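Glutamine cyclotransferase (Xanthomonas campestris, PDB 3MBR) probably catalyses the cyclisation of N-terminal glutamine residues of peptides and proteins to pyroglutamate, and holds a calcium ion. Local coordinates at residues A109-D114 / N153-V158; G122-R127 / S139-A144; L149-E154 / V166-R171; V205-A210 / T221-P226. The protein carries 1 engineered substitution. One frame throughout, in Å; residues are numbered along the deposited sequence.

Contact 1 of 4, residues A109-D114 / N153-V158; sequences ALTSDD and NELEWV. With CA (calcium ion), chain B.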
loop_
_atom_site.group_PDB
_atom_site.type_symbol
_atom_site.label_atom_id
_atom_site.label_comp_id
_atom_site.label_asym_id
_atom_site.label_seq_id
_atom_site.Cartn_x
_atom_site.Cartn_y
_atom_site.Cartn_z
ATOM N N ALA A 109 -1.227 5.345 -3.985
ATOM C CA ALA A 109 -0.807 3.963 -3.742
ATOM C C ALA A 109 -0.923 3.118 -5.023
ATOM O O ALA A 109 -1.646 3.492 -5.962
ATOM C CB ALA A 109 -1.523 3.344 -2.579
ATOM N N LEU A 110 -0.228 1.977 -5.023
ATOM C CA LEU A 110 -0.237 1.066 -6.172
ATOM C C LEU A 110 -0.326 -0.340 -5.688
ATOM O O LEU A 110 0.221 -0.623 -4.623
ATOM C CB LEU A 110 1.122 1.135 -6.962
ATOM C CG LEU A 110 1.362 2.310 -7.827
ATOM C CD1 LEU A 110 2.805 2.307 -8.355
ATOM C CD2 LEU A 110 0.349 2.312 -9.041
ATOM N N THR A 111 -0.892 -1.243 -6.488
ATOM C CA THR A 111 -0.659 -2.660 -6.296
ATOM C C THR A 111 -0.797 -3.306 -7.680
ATOM O O THR A 111 -0.889 -2.574 -8.667
ATOM C CB THR A 111 -1.581 -3.292 -5.236
ATOM O OG1 THR A 111 -1.144 -4.643 -5.006
ATOM C CG2 THR A 111 -3.067 -3.322 -5.652
ATOM N N SER A 112 -0.818 -4.629 -7.771
ATOM C CA SER A 112 -0.989 -5.292 -9.078
ATOM C C SER A 112 -1.603 -6.619 -8.886
ATOM O O SER A 112 -1.451 -7.264 -7.816
ATOM C CB SER A 112 0.347 -5.390 -9.732
ATOM O OG SER A 112 1.181 -6.352 -9.095
ATOM N N ASP A 113 -2.281 -7.069 -9.927
ATOM C CA ASP A 113 -2.705 -8.507 -9.992
ATOM C C ASP A 113 -1.752 -9.168 -10.990
ATOM O O ASP A 113 -0.574 -8.760 -11.067
ATOM C CB ASP A 113 -4.177 -8.677 -10.353
ATOM C CG ASP A 113 -4.526 -8.177 -11.710
ATOM O OD1 ASP A 113 -3.630 -7.771 -12.499
ATOM O OD2 ASP A 113 -5.739 -8.144 -12.015
ATOM N N ASP A 114 -2.182 -10.225 -11.683
ATOM C CA ASP A 114 -1.167 -10.805 -12.612
ATOM C C ASP A 114 -1.075 -10.152 -13.981
ATOM O O ASP A 114 -0.279 -10.602 -14.825
ATOM C CB ASP A 114 -1.280 -12.328 -12.756
ATOM C CG ASP A 114 -2.637 -12.760 -13.083
ATOM O OD1 ASP A 114 -2.883 -14.018 -13.058
ATOM O OD2 ASP A 114 -3.469 -11.864 -13.400
ATOM N N ASN A 153 -5.141 5.349 1.124
ATOM C CA ASN A 153 -3.741 5.783 1.150
ATOM C C ASN A 153 -2.846 4.502 0.899
ATOM O O ASN A 153 -1.584 4.656 0.786
ATOM C CB ASN A 153 -3.290 6.515 2.497
ATOM C CG ASN A 153 -3.176 5.533 3.706
ATOM O OD1 ASN A 153 -3.696 4.467 3.677
ATOM N ND2 ASN A 153 -2.496 5.906 4.743
ATOM N N GLU A 154 -3.417 3.259 0.852
ATOM C CA GLU A 154 -2.570 2.092 0.526
ATOM C C GLU A 154 -3.415 1.003 -0.057
ATOM O O GLU A 154 -4.592 0.837 0.345
ATOM C CB GLU A 154 -1.889 1.618 1.843
ATOM C CG GLU A 154 -1.116 0.277 1.790
ATOM C CD GLU A 154 0.076 0.145 0.827
ATOM O OE1 GLU A 154 0.869 -0.815 0.982
ATOM O OE2 GLU A 154 0.124 0.935 -0.174
ATOM N N LEU A 155 -2.826 0.246 -0.997
ATOM C CA LEU A 155 -3.536 -0.866 -1.662
ATOM C C LEU A 155 -2.731 -2.143 -1.567
ATOM O O LEU A 155 -1.454 -2.098 -1.459
ATOM C CB LEU A 155 -3.627 -0.559 -3.174
ATOM C CG LEU A 155 -4.501 0.676 -3.542
ATOM C CD1 LEU A 155 -4.491 0.857 -5.072
ATOM C CD2 LEU A 155 -5.909 0.591 -3.035
ATOM N N GLU A 156 -3.431 -3.276 -1.678
ATOM C CA GLU A 156 -2.712 -4.526 -1.837
ATOM C C GLU A 156 -3.687 -5.511 -2.490
ATOM O O GLU A 156 -4.835 -5.665 -2.011
ATOM C CB GLU A 156 -2.271 -5.058 -0.479
ATOM C CG GLU A 156 -1.373 -6.315 -0.597
ATOM C CD GLU A 156 -0.054 -6.068 -1.299
ATOM O OE1 GLU A 156 0.657 -7.090 -1.459
ATOM O OE2 GLU A 156 0.327 -4.906 -1.598
ATOM N N TRP A 157 -3.249 -6.231 -3.498
ATOM C CA TRP A 157 -4.043 -7.253 -4.137
ATOM C C TRP A 157 -3.942 -8.540 -3.386
ATOM O O TRP A 157 -2.807 -9.014 -3.152
ATOM C CB TRP A 157 -3.552 -7.495 -5.576
ATOM C CG TRP A 157 -4.521 -8.294 -6.371
ATOM C CD1 TRP A 157 -4.517 -9.644 -6.544
ATOM C CD2 TRP A 157 -5.643 -7.784 -7.062
ATOM N NE1 TRP A 157 -5.600 -10.028 -7.364
ATOM C CE2 TRP A 157 -6.301 -8.902 -7.681
ATOM C CE3 TRP A 157 -6.157 -6.508 -7.253
ATOM C CZ2 TRP A 157 -7.407 -8.750 -8.522
ATOM C CZ3 TRP A 157 -7.316 -6.370 -8.106
ATOM C CH2 TRP A 157 -7.896 -7.489 -8.695
ATOM N N VAL A 158 -5.068 -9.138 -2.973
ATOM C CA VAL A 158 -5.013 -10.388 -2.140
ATOM C C VAL A 158 -6.088 -11.310 -2.659
ATOM O O VAL A 158 -7.271 -11.022 -2.538
ATOM C CB VAL A 158 -5.302 -10.034 -0.676
ATOM C CG1 VAL A 158 -5.237 -11.308 0.189
ATOM C CG2 VAL A 158 -4.301 -9.019 -0.114
HETATM CA CA CA B . 0.831 -2.738 -0.603
HETATM O O HOH W 1 1.622 1.307 -2.541
HETATM O O HOH W 2 1.673 -2.018 -2.761
HETATM O O HOH W 3 1.423 -4.618 -4.038
#
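Ala109 turns its methyl group to the neighbouring strand, where CB lies 3.5 Å from Glu154 CA, with Leu155 CG a little farther off. Leu110 points the other way and takes part through its backbone: its N donates to a water that also bonds Glu154 OE2, and its O bonds the water that coordinates the calcium. Thr111 makes the one direct hydrogen bond across the pair, Trp157 N to Thr111 OG1 at 3.0 Å, somewhat bent (142°). With OG1 anti to its backbone N (chi1 -172°), the hydroxyl also meets a water, 2.7 Å from Thr111 OG1, which donates to Glu156 OE2; Glu156 OE1 is hydrogen-bonded at Phe211. Thr111 CG2 packs on Leu155 CB at 3.8 Å, the side chains crossing at about a right angle. Ser112 brings its O up to Trp157 CB. Asp113 then lays CB over the indole face, 3.5 Å from the centroid of the five-membered ring of Trp157, a CH-pi contact; its carboxylate is held by Tyr118 and by the Ser115 and His116 backbone. Strands 109-112 and 153-158 run parallel, 2° apart, as the inner strands of adjacent blades. Glu154 OE1, Leu155 O and Glu156 OE2, with the water on Leu110 O, Leu26 O and Ile209 O, grip the calcium ion at the centre of a five-bladed beta-propeller.

Contact 2 of 4, residues G122-R127 / S139-A144; sequences GTAVIR and SIKVTA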
loop_
_atom_site.group_PDB
_atom_site.type_symbol
_atom_site.label_atom_id
_atom_site.label_comp_id
_atom_site.label_asym_id
_atom_site.label_seq_id
_atom_site.Cartn_x
_atom_site.Cartn_y
_atom_site.Cartn_z
ATOM N N GLY A 122 -6.225 9.225 -4.346
ATOM C CA GLY A 122 -6.988 9.931 -3.241
ATOM C C GLY A 122 -8.485 10.032 -3.504
ATOM O O GLY A 122 -9.265 10.430 -2.600
ATOM N N THR A 123 -8.905 9.767 -4.755
ATOM C CA THR A 123 -10.343 9.792 -5.118
ATOM C C THR A 123 -10.939 8.385 -4.999
ATOM O O THR A 123 -10.201 7.448 -4.641
ATOM C CB THR A 123 -10.612 10.345 -6.554
ATOM O OG1 THR A 123 -10.260 9.328 -7.495
ATOM C CG2 THR A 123 -9.796 11.632 -6.867
ATOM N N ALA A 124 -12.225 8.202 -5.308
ATOM C CA ALA A 124 -12.919 6.894 -5.219
ATOM C C ALA A 124 -12.723 6.070 -6.493
ATOM O O ALA A 124 -13.211 4.946 -6.606
ATOM C CB ALA A 124 -14.434 7.040 -4.858
ATOM N N VAL A 125 -12.018 6.657 -7.455
ATOM C CA VAL A 125 -11.843 5.921 -8.741
ATOM C C VAL A 125 -10.398 5.360 -8.780
ATOM O O VAL A 125 -9.416 6.148 -8.899
ATOM C CB VAL A 125 -12.073 6.868 -9.903
ATOM C CG1 VAL A 125 -11.776 6.178 -11.226
ATOM C CG2 VAL A 125 -13.482 7.370 -9.844
ATOM N N ILE A 126 -10.256 4.048 -8.630
ATOM C CA ILE A 126 -8.950 3.384 -8.824
ATOM C C ILE A 126 -8.670 3.173 -10.335
ATOM O O ILE A 126 -9.526 2.662 -11.096
ATOM C CB ILE A 126 -9.005 2.007 -8.176
ATOM C CG1 ILE A 126 -9.244 2.092 -6.660
ATOM C CG2 ILE A 126 -7.770 1.142 -8.492
ATOM C CD1 ILE A 126 -9.486 0.864 -6.080
ATOM N N ARG A 127 -7.474 3.582 -10.733
ATOM C CA ARG A 127 -7.032 3.463 -12.143
ATOM C C ARG A 127 -6.394 2.083 -12.360
ATOM O O ARG A 127 -5.546 1.619 -11.594
ATOM C CB ARG A 127 -6.042 4.559 -12.477
ATOM C CG ARG A 127 -6.446 6.012 -12.058
ATOM C CD ARG A 127 -5.304 7.027 -12.324
ATOM N NE ARG A 127 -5.532 8.381 -11.783
ATOM C CZ ARG A 127 -4.709 9.442 -11.872
ATOM N NH1 ARG A 127 -3.575 9.429 -12.587
ATOM N NH2 ARG A 127 -5.053 10.603 -11.258
ATOM N N SER A 139 -10.849 1.357 -15.118
ATOM C CA SER A 139 -10.982 1.844 -13.742
ATOM C C SER A 139 -11.989 1.059 -12.941
ATOM O O SER A 139 -12.749 0.254 -13.475
ATOM C CB SER A 139 -11.338 3.322 -13.753
ATOM O OG SER A 139 -12.526 3.541 -14.468
ATOM N N ILE A 140 -11.969 1.300 -11.643
ATOM C CA ILE A 140 -12.917 0.702 -10.717
ATOM C C ILE A 140 -13.399 1.848 -9.846
ATOM O O ILE A 140 -12.581 2.512 -9.136
ATOM C CB ILE A 140 -12.258 -0.361 -9.780
ATOM C CG1 ILE A 140 -11.785 -1.602 -10.581
ATOM C CG2 ILE A 140 -13.257 -0.812 -8.673
ATOM C CD1 ILE A 140 -10.713 -2.429 -9.856
ATOM N N LYS A 141 -14.723 2.072 -9.843
ATOM C CA LYS A 141 -15.299 3.027 -8.910
ATOM C C LYS A 141 -15.683 2.281 -7.656
ATOM O O LYS A 141 -16.470 1.357 -7.705
ATOM C CB LYS A 141 -16.544 3.668 -9.505
ATOM C CG LYS A 141 -16.895 4.964 -8.817
ATOM C CD LYS A 141 -17.577 4.823 -7.442
ATOM C CE LYS A 141 -18.387 6.109 -7.136
ATOM N NZ LYS A 141 -17.471 7.308 -7.019
ATOM N N VAL A 142 -15.043 2.647 -6.542
ATOM C CA VAL A 142 -15.235 1.937 -5.303
ATOM C C VAL A 142 -16.403 2.547 -4.528
ATOM O O VAL A 142 -16.477 3.737 -4.306
ATOM C CB VAL A 142 -13.975 1.996 -4.478
ATOM C CG1 VAL A 142 -14.132 1.126 -3.243
ATOM C CG2 VAL A 142 -12.795 1.492 -5.331
ATOM N N THR A 143 -17.279 1.682 -4.108
ATOM C CA THR A 143 -18.414 2.112 -3.224
ATOM C C THR A 143 -18.602 1.228 -2.013
ATOM O O THR A 143 -18.285 0.036 -2.047
ATOM C CB THR A 143 -19.763 2.224 -3.979
ATOM O OG1 THR A 143 -20.110 0.954 -4.601
ATOM C CG2 THR A 143 -19.678 3.377 -5.051
ATOM N N ALA A 144 -19.069 1.818 -0.917
ATOM C CA ALA A 144 -19.420 1.029 0.283
ATOM C C ALA A 144 -20.835 1.340 0.672
ATOM O O ALA A 144 -21.124 2.504 0.994
ATOM C CB ALA A 144 -18.445 1.412 1.420
#
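Ile126 carries CG1 anti to its carbonyl carbon (chi1 -62°) and runs on extended to CD1 (chi2 171°), while Val142 keeps CG2 anti to its own carbonyl carbon; the two branches meet, Ile126 CD1 to Val142 CG2, at 3.5 Å, closer than carbons usually pack. The side chains cross obliquely. Ile140, on the same face as Ile126, adds a looser contact, CB to CB between the two isoleucines at 4.3 Å, and both also lean on Tyr118. Behind this apolar patch the backbones pair as an antiparallel hairpin, the third and fourth strands of one propeller blade, counted from the central channel outward. Ile126 and Ile140 form its hydrogen-bonded pair: Ile126 N reaches Ile140 O at 2.8 Å, and Ile140 N returns to Ile126 O at 2.9 Å. Just before strand 125-129 begins, Ala124 O still takes Val142 N at 2.9 Å with a linear N-H...O (180°), so the ladder extends past the regular pairing. Thr123 sets up this approach with an ST turn, its OG1 accepting from Val125 N at 3.2 Å, while Asp121 also bonds that hydroxyl and forms a salt bridge with Arg127. On the opposite face from the isoleucines, Val125 CG1 rests on Ser139 CB at 3.8 Å. The Lys141 chain is bent at its second and fourth torsions. Lys141 NZ lies 3.7 Å from Ala124 CB, and both residues touch Pro148.

Contact 3 of 4, residues L149-E154 / V166-R171; sequences LDNLNE and VWLTSR. With CA (calcium ion), chain B.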
loop_
_atom_site.group_PDB
_atom_site.type_symbol
_atom_site.label_atom_id
_atom_site.label_comp_id
_atom_site.label_asym_id
_atom_site.label_seq_id
_atom_site.Cartn_x
_atom_site.Cartn_y
_atom_site.Cartn_z
ATOM N N LEU A 149 -16.130 5.715 -1.933
ATOM C CA LEU A 149 -15.088 5.648 -0.913
ATOM C C LEU A 149 -13.750 6.192 -1.461
ATOM O O LEU A 149 -13.144 5.550 -2.340
ATOM C CB LEU A 149 -15.009 4.168 -0.455
ATOM C CG LEU A 149 -14.012 3.861 0.641
ATOM C CD1 LEU A 149 -14.588 4.510 1.940
ATOM C CD2 LEU A 149 -13.913 2.328 0.770
ATOM N N ASP A 150 -13.292 7.352 -0.945
ATOM C CA ASP A 150 -12.034 7.979 -1.397
ATOM C C ASP A 150 -11.017 8.012 -0.272
ATOM O O ASP A 150 -11.215 7.269 0.718
ATOM C CB ASP A 150 -12.383 9.381 -1.955
ATOM C CG ASP A 150 -12.799 10.409 -0.873
ATOM O OD1 ASP A 150 -13.278 11.515 -1.310
ATOM O OD2 ASP A 150 -12.629 10.172 0.382
ATOM N N ASN A 151 -9.872 8.682 -0.455
ATOM C CA ASN A 151 -8.819 8.717 0.570
ATOM C C ASN A 151 -8.355 7.330 0.892
ATOM O O ASN A 151 -8.082 7.021 2.033
ATOM C CB ASN A 151 -9.265 9.447 1.867
ATOM C CG ASN A 151 -9.094 10.902 1.762
ATOM O OD1 ASN A 151 -8.058 11.470 2.202
ATOM N ND2 ASN A 151 -10.080 11.548 1.228
ATOM N N LEU A 152 -7.861 6.670 -0.133
ATOM C CA LEU A 152 -7.313 5.291 0.001
ATOM C C LEU A 152 -5.803 5.303 -0.032
ATOM O O LEU A 152 -5.195 5.580 -1.132
ATOM C CB LEU A 152 -7.867 4.444 -1.072
ATOM C CG LEU A 152 -9.374 4.326 -1.152
ATOM C CD1 LEU A 152 -9.912 3.490 -2.305
ATOM C CD2 LEU A 152 -10.137 3.890 0.174
ATOM N N ASN A 153 -5.141 5.349 1.124
ATOM C CA ASN A 153 -3.741 5.783 1.150
ATOM C C ASN A 153 -2.846 4.502 0.899
ATOM O O ASN A 153 -1.584 4.656 0.786
ATOM C CB ASN A 153 -3.290 6.515 2.497
ATOM C CG ASN A 153 -3.176 5.533 3.706
ATOM O OD1 ASN A 153 -3.696 4.467 3.677
ATOM N ND2 ASN A 153 -2.496 5.906 4.743
ATOM N N GLU A 154 -3.417 3.259 0.852
ATOM C CA GLU A 154 -2.570 2.092 0.526
ATOM C C GLU A 154 -3.415 1.003 -0.057
ATOM O O GLU A 154 -4.592 0.837 0.345
ATOM C CB GLU A 154 -1.889 1.618 1.843
ATOM C CG GLU A 154 -1.116 0.277 1.790
ATOM C CD GLU A 154 0.076 0.145 0.827
ATOM O OE1 GLU A 154 0.869 -0.815 0.982
ATOM O OE2 GLU A 154 0.124 0.935 -0.174
ATOM N N VAL A 166 -8.339 2.859 4.490
ATOM C CA VAL A 166 -9.137 4.063 4.608
ATOM C C VAL A 166 -8.636 4.703 5.985
ATOM O O VAL A 166 -9.097 4.407 7.162
ATOM C CB VAL A 166 -10.619 3.675 4.861
ATOM C CG1 VAL A 166 -11.388 4.889 4.748
ATOM C CG2 VAL A 166 -11.113 2.617 3.828
ATOM N N TRP A 167 -7.618 5.492 5.890
ATOM C CA TRP A 167 -7.006 6.015 7.079
ATOM C C TRP A 167 -7.890 6.826 7.922
ATOM O O TRP A 167 -7.619 6.935 9.086
ATOM C CB TRP A 167 -5.741 6.865 6.742
ATOM C CG TRP A 167 -6.044 8.249 5.990
ATOM C CD1 TRP A 167 -6.181 8.502 4.596
ATOM C CD2 TRP A 167 -6.174 9.548 6.643
ATOM N NE1 TRP A 167 -6.374 9.897 4.384
ATOM C CE2 TRP A 167 -6.433 10.522 5.624
ATOM C CE3 TRP A 167 -6.190 9.951 8.008
ATOM C CZ2 TRP A 167 -6.599 11.867 5.937
ATOM C CZ3 TRP A 167 -6.344 11.347 8.303
ATOM C CH2 TRP A 167 -6.557 12.230 7.315
ATOM N N LEU A 168 -8.897 7.493 7.351
ATOM C CA LEU A 168 -9.620 8.325 8.238
ATOM C C LEU A 168 -10.626 7.527 9.061
ATOM O O LEU A 168 -11.140 8.064 10.055
ATOM C CB LEU A 168 -10.180 9.598 7.617
ATOM C CG LEU A 168 -11.038 9.300 6.505
ATOM C CD1 LEU A 168 -12.351 9.238 7.159
ATOM C CD2 LEU A 168 -10.800 10.563 5.499
ATOM N N THR A 169 -10.815 6.253 8.721
ATOM C CA THR A 169 -11.674 5.457 9.604
ATOM C C THR A 169 -10.902 4.290 10.265
ATOM O O THR A 169 -11.527 3.587 11.099
ATOM C CB THR A 169 -12.862 4.793 8.869
ATOM O OG1 THR A 169 -13.491 3.889 9.779
ATOM C CG2 THR A 169 -12.369 3.966 7.817
ATOM N N SER A 170 -9.577 4.182 10.002
ATOM C CA SER A 170 -8.700 3.025 10.533
ATOM C C SER A 170 -9.034 1.502 10.017
ATOM O O SER A 170 -8.549 0.395 10.455
ATOM C CB SER A 170 -8.625 3.124 12.085
ATOM O OG SER A 170 -8.063 4.417 12.401
ATOM N N ARG A 171 -9.741 1.499 8.986
ATOM C CA ARG A 171 -10.276 0.321 8.402
ATOM C C ARG A 171 -9.599 -0.002 7.124
ATOM O O ARG A 171 -9.185 0.909 6.365
ATOM C CB ARG A 171 -11.799 0.466 8.177
ATOM C CG ARG A 171 -12.579 0.472 9.473
ATOM C CD ARG A 171 -14.044 0.766 9.207
ATOM N NE ARG A 171 -14.764 1.075 10.447
ATOM C CZ ARG A 171 -16.008 0.809 10.733
ATOM N NH1 ARG A 171 -16.798 0.117 9.877
ATOM N NH2 ARG A 171 -16.438 1.220 11.928
HETATM CA CA CA B . 0.831 -2.738 -0.603
HETATM O O HOH W 4 -9.640 7.411 4.465
HETATM O O HOH W 2 1.673 -2.018 -2.761
#
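Trp167 meets Asn151 and Asn153, and its side chain can be followed outward. CB lies 3.9 Å from Asn153 ND2, an amide whose hydrogen bonds go elsewhere, ND2 to Leu206 O and OD1 to Asn165. CG sits between the backbone N and the carbonyl carbon (chi1 69°), and the ring beyond it has Leu168 CB over one face, offset toward the rim. CD1 comes to 3.5 Å from Asn151 O. Next along the rim, NE1 donates to Asn151 OD1 at 3.2 Å; the bond is bent (139°), and the oxygen stands at the edge of the indole but 24° out of its plane. The six-membered ring goes on past OD1, with CE2 and CZ2 still beside it. The other branch of the Asn151 amide is also held: ND2 donates to Asp150 OD2 at 3.0 Å, arriving from above the carboxylate plane. At the backbone, a water donates to Asn151 O at 2.9 Å and accepts from Leu168 N, a second link between the two segments. Deeper in, Val166 CG2 touches Leu152 CD2 at 4.0 Å with the side chains lying side by side, while Leu149 CD2 approaches the same methyl tip to tip. Val166 N bonds Arg171 O, and two residues, Ser170 and Arg171, sit opposite the single Val166: a G1 beta bulge in the turn between the second and third strands of a propeller blade, packed here against the entry to its innermost strand.

Contact 4 of 4, residues V205-A210 / T221-P226; sequences VLNGIA and TGKRWP. With CA (calcium ion), chain B.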
loop_
_atom_site.group_PDB
_atom_site.type_symbol
_atom_site.label_atom_id
_atom_site.label_comp_id
_atom_site.label_asym_id
_atom_site.label_seq_id
_atom_site.Cartn_x
_atom_site.Cartn_y
_atom_site.Cartn_z
ATOM N N VAL A 205 -0.322 6.795 10.840
ATOM C CA VAL A 205 -1.426 6.095 10.231
ATOM C C VAL A 205 -0.902 4.786 9.671
ATOM O O VAL A 205 0.297 4.644 9.271
ATOM C CB VAL A 205 -2.079 6.854 9.073
ATOM C CG1 VAL A 205 -2.947 8.057 9.585
ATOM C CG2 VAL A 205 -1.078 7.307 8.053
ATOM N N LEU A 206 -1.796 3.789 9.568
ATOM C CA LEU A 206 -1.517 2.562 8.781
ATOM C C LEU A 206 -1.237 3.007 7.359
ATOM O O LEU A 206 -1.969 3.878 6.812
ATOM C CB LEU A 206 -2.747 1.616 8.865
ATOM C CG LEU A 206 -2.474 0.138 8.456
ATOM C CD1 LEU A 206 -3.498 -0.828 9.070
ATOM C CD2 LEU A 206 -2.461 -0.118 6.970
ATOM N N ASN A 207 -0.207 2.468 6.756
ATOM C CA ASN A 207 0.132 2.946 5.420
ATOM C C ASN A 207 0.845 1.879 4.630
ATOM O O ASN A 207 1.355 2.152 3.537
ATOM C CB ASN A 207 0.955 4.234 5.493
ATOM C CG ASN A 207 0.645 5.159 4.419
ATOM O OD1 ASN A 207 0.540 6.343 4.746
ATOM N ND2 ASN A 207 0.663 4.728 3.180
ATOM N N GLY A 208 0.921 0.640 5.125
ATOM C CA GLY A 208 1.626 -0.416 4.391
ATOM C C GLY A 208 0.810 -1.687 4.537
ATOM O O GLY A 208 0.544 -2.078 5.708
ATOM N N ILE A 209 0.400 -2.284 3.448
ATOM C CA ILE A 209 -0.306 -3.559 3.466
ATOM C C ILE A 209 0.437 -4.441 2.469
ATOM O O ILE A 209 0.499 -4.055 1.279
ATOM C CB ILE A 209 -1.798 -3.437 3.058
ATOM C CG1 ILE A 209 -2.521 -2.435 3.988
ATOM C CG2 ILE A 209 -2.397 -4.839 3.128
ATOM C CD1 ILE A 209 -3.895 -2.029 3.424
ATOM N N ALA A 210 0.985 -5.566 2.893
ATOM C CA ALA A 210 1.757 -6.402 1.984
ATOM C C ALA A 210 1.296 -7.882 2.057
ATOM O O ALA A 210 1.185 -8.402 3.159
ATOM C CB ALA A 210 3.250 -6.330 2.266
ATOM N N THR A 221 1.721 -2.351 8.454
ATOM C CA THR A 221 2.449 -1.449 9.333
ATOM C C THR A 221 2.102 -0.019 8.958
ATOM O O THR A 221 1.195 0.213 8.137
ATOM C CB THR A 221 3.971 -1.683 9.282
ATOM O OG1 THR A 221 4.589 -1.014 10.410
ATOM C CG2 THR A 221 4.657 -1.251 7.996
ATOM N N GLY A 222 2.714 0.963 9.606
ATOM C CA GLY A 222 2.376 2.355 9.316
ATOM C C GLY A 222 3.463 3.292 9.759
ATOM O O GLY A 222 4.569 2.848 10.206
ATOM N N LYS A 223 3.203 4.580 9.552
ATOM C CA LYS A 223 4.227 5.593 9.720
ATOM C C LYS A 223 4.727 5.598 11.129
ATOM O O LYS A 223 3.984 5.789 12.088
ATOM C CB LYS A 223 3.675 6.991 9.390
ATOM C CG LYS A 223 3.225 7.079 7.906
ATOM C CD LYS A 223 2.929 8.571 7.563
ATOM C CE LYS A 223 2.438 8.697 6.149
ATOM N NZ LYS A 223 3.370 8.424 5.159
ATOM N N ARG A 224 6.063 5.338 11.316
ATOM C CA ARG A 224 6.697 5.386 12.633
ATOM C C ARG A 224 6.176 4.288 13.597
ATOM O O ARG A 224 6.450 4.321 14.799
ATOM C CB ARG A 224 6.597 6.755 13.320
ATOM C CG ARG A 224 7.241 7.808 12.378
ATOM C CD ARG A 224 7.744 8.957 13.077
ATOM N NE ARG A 224 6.673 9.753 13.529
ATOM C CZ ARG A 224 6.860 10.648 14.517
ATOM N NH1 ARG A 224 8.112 10.817 15.123
ATOM N NH2 ARG A 224 5.844 11.412 14.940
ATOM N N TRP A 225 5.477 3.293 13.040
ATOM C CA TRP A 225 5.002 2.206 13.934
ATOM C C TRP A 225 6.222 1.437 14.486
ATOM O O TRP A 225 7.185 1.176 13.761
ATOM C CB TRP A 225 4.121 1.217 13.222
ATOM C CG TRP A 225 2.729 1.726 12.964
ATOM C CD1 TRP A 225 2.299 3.022 12.823
ATOM C CD2 TRP A 225 1.590 0.896 12.713
ATOM N NE1 TRP A 225 0.948 3.035 12.510
ATOM C CE2 TRP A 225 0.498 1.753 12.447
ATOM C CE3 TRP A 225 1.397 -0.486 12.647
ATOM C CZ2 TRP A 225 -0.802 1.264 12.105
ATOM C CZ3 TRP A 225 0.117 -0.991 12.336
ATOM C CH2 TRP A 225 -0.946 -0.145 12.074
ATOM N N PRO A 226 6.142 0.971 15.746
ATOM C CA PRO A 226 7.271 0.215 16.330
ATOM C C PRO A 226 7.234 -1.242 15.883
ATOM O O PRO A 226 8.243 -1.961 16.074
ATOM C CB PRO A 226 7.053 0.314 17.846
ATOM C CG PRO A 226 5.544 0.443 17.946
ATOM C CD PRO A 226 5.137 1.305 16.758
HETATM CA CA CA B . 0.831 -2.738 -0.603
HETATM O O HOH W 2 1.673 -2.018 -2.761
#
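A classic beta bulge shapes this hairpin: two residues, Asn207 and Gly208, sit opposite the single Thr221, whose carbonyl oxygen takes two donors. Asn207 N reaches Thr221 O at 3.0 Å, nearly straight (173°) and on a lone pair in the carbonyl plane; Gly208 N reaches the same Thr221 O at 3.1 Å from above that plane, 42° out of it. Thr221 N returns to Gly208 O at 3.0 Å. On the other side of the bulge the strands close up beside Leu206, and Gly222 CA comes to 3.1 Å from Val205 O, a CA-H...O contact. That oxygen accepts from Lys223 N at 2.9 Å as the chain enters a type II turn from Gly222 to Trp225. The turn folds the indole of Trp225 back over its own strand, with Gly222 N 3.3 Å above the ring plane near the rim. Trp225 CZ2 touches Leu206 CB at 3.8 Å, and NE1 is bonded to Asp204 O. Lys223, bent at its last torsion, passes CE by Asn207 OD1 and forms a salt bridge from NZ to Glu24. Beyond the bulge, Ile209 O binds the calcium ion at 2.3 Å. Strand 206-212 is the innermost of its blade, between strands 152-158 and 23-29 of the neighbouring blades, while strand 217-222 pairs on its far edge with 227-233.

Overall arrangement
From the N terminus, strand 9-16 supplies the outer edge of the blade that the C-terminal strands complete. Contact 1 closes a long loop from 109-114 to 153-158, spanning a whole blade and joining it to the next; contact 2, an outer hairpin of that blade, is nested inside this loop. Contact 3 shares Asn153 and Glu154 with contact 1, brings the 166-171 turn back to the start of strand 152-158, and touches contact 2 through backbone bonds of Asn151 and Leu149. Contact 4 closes the hairpin of strands 206-212 and 217-222. It meets contacts 1 and 3 at Asn153 and Glu154 but stays clear of contact 2, nearest atoms about 11 Å apart. Contacts 1, 3 and 4 reach the calcium ion.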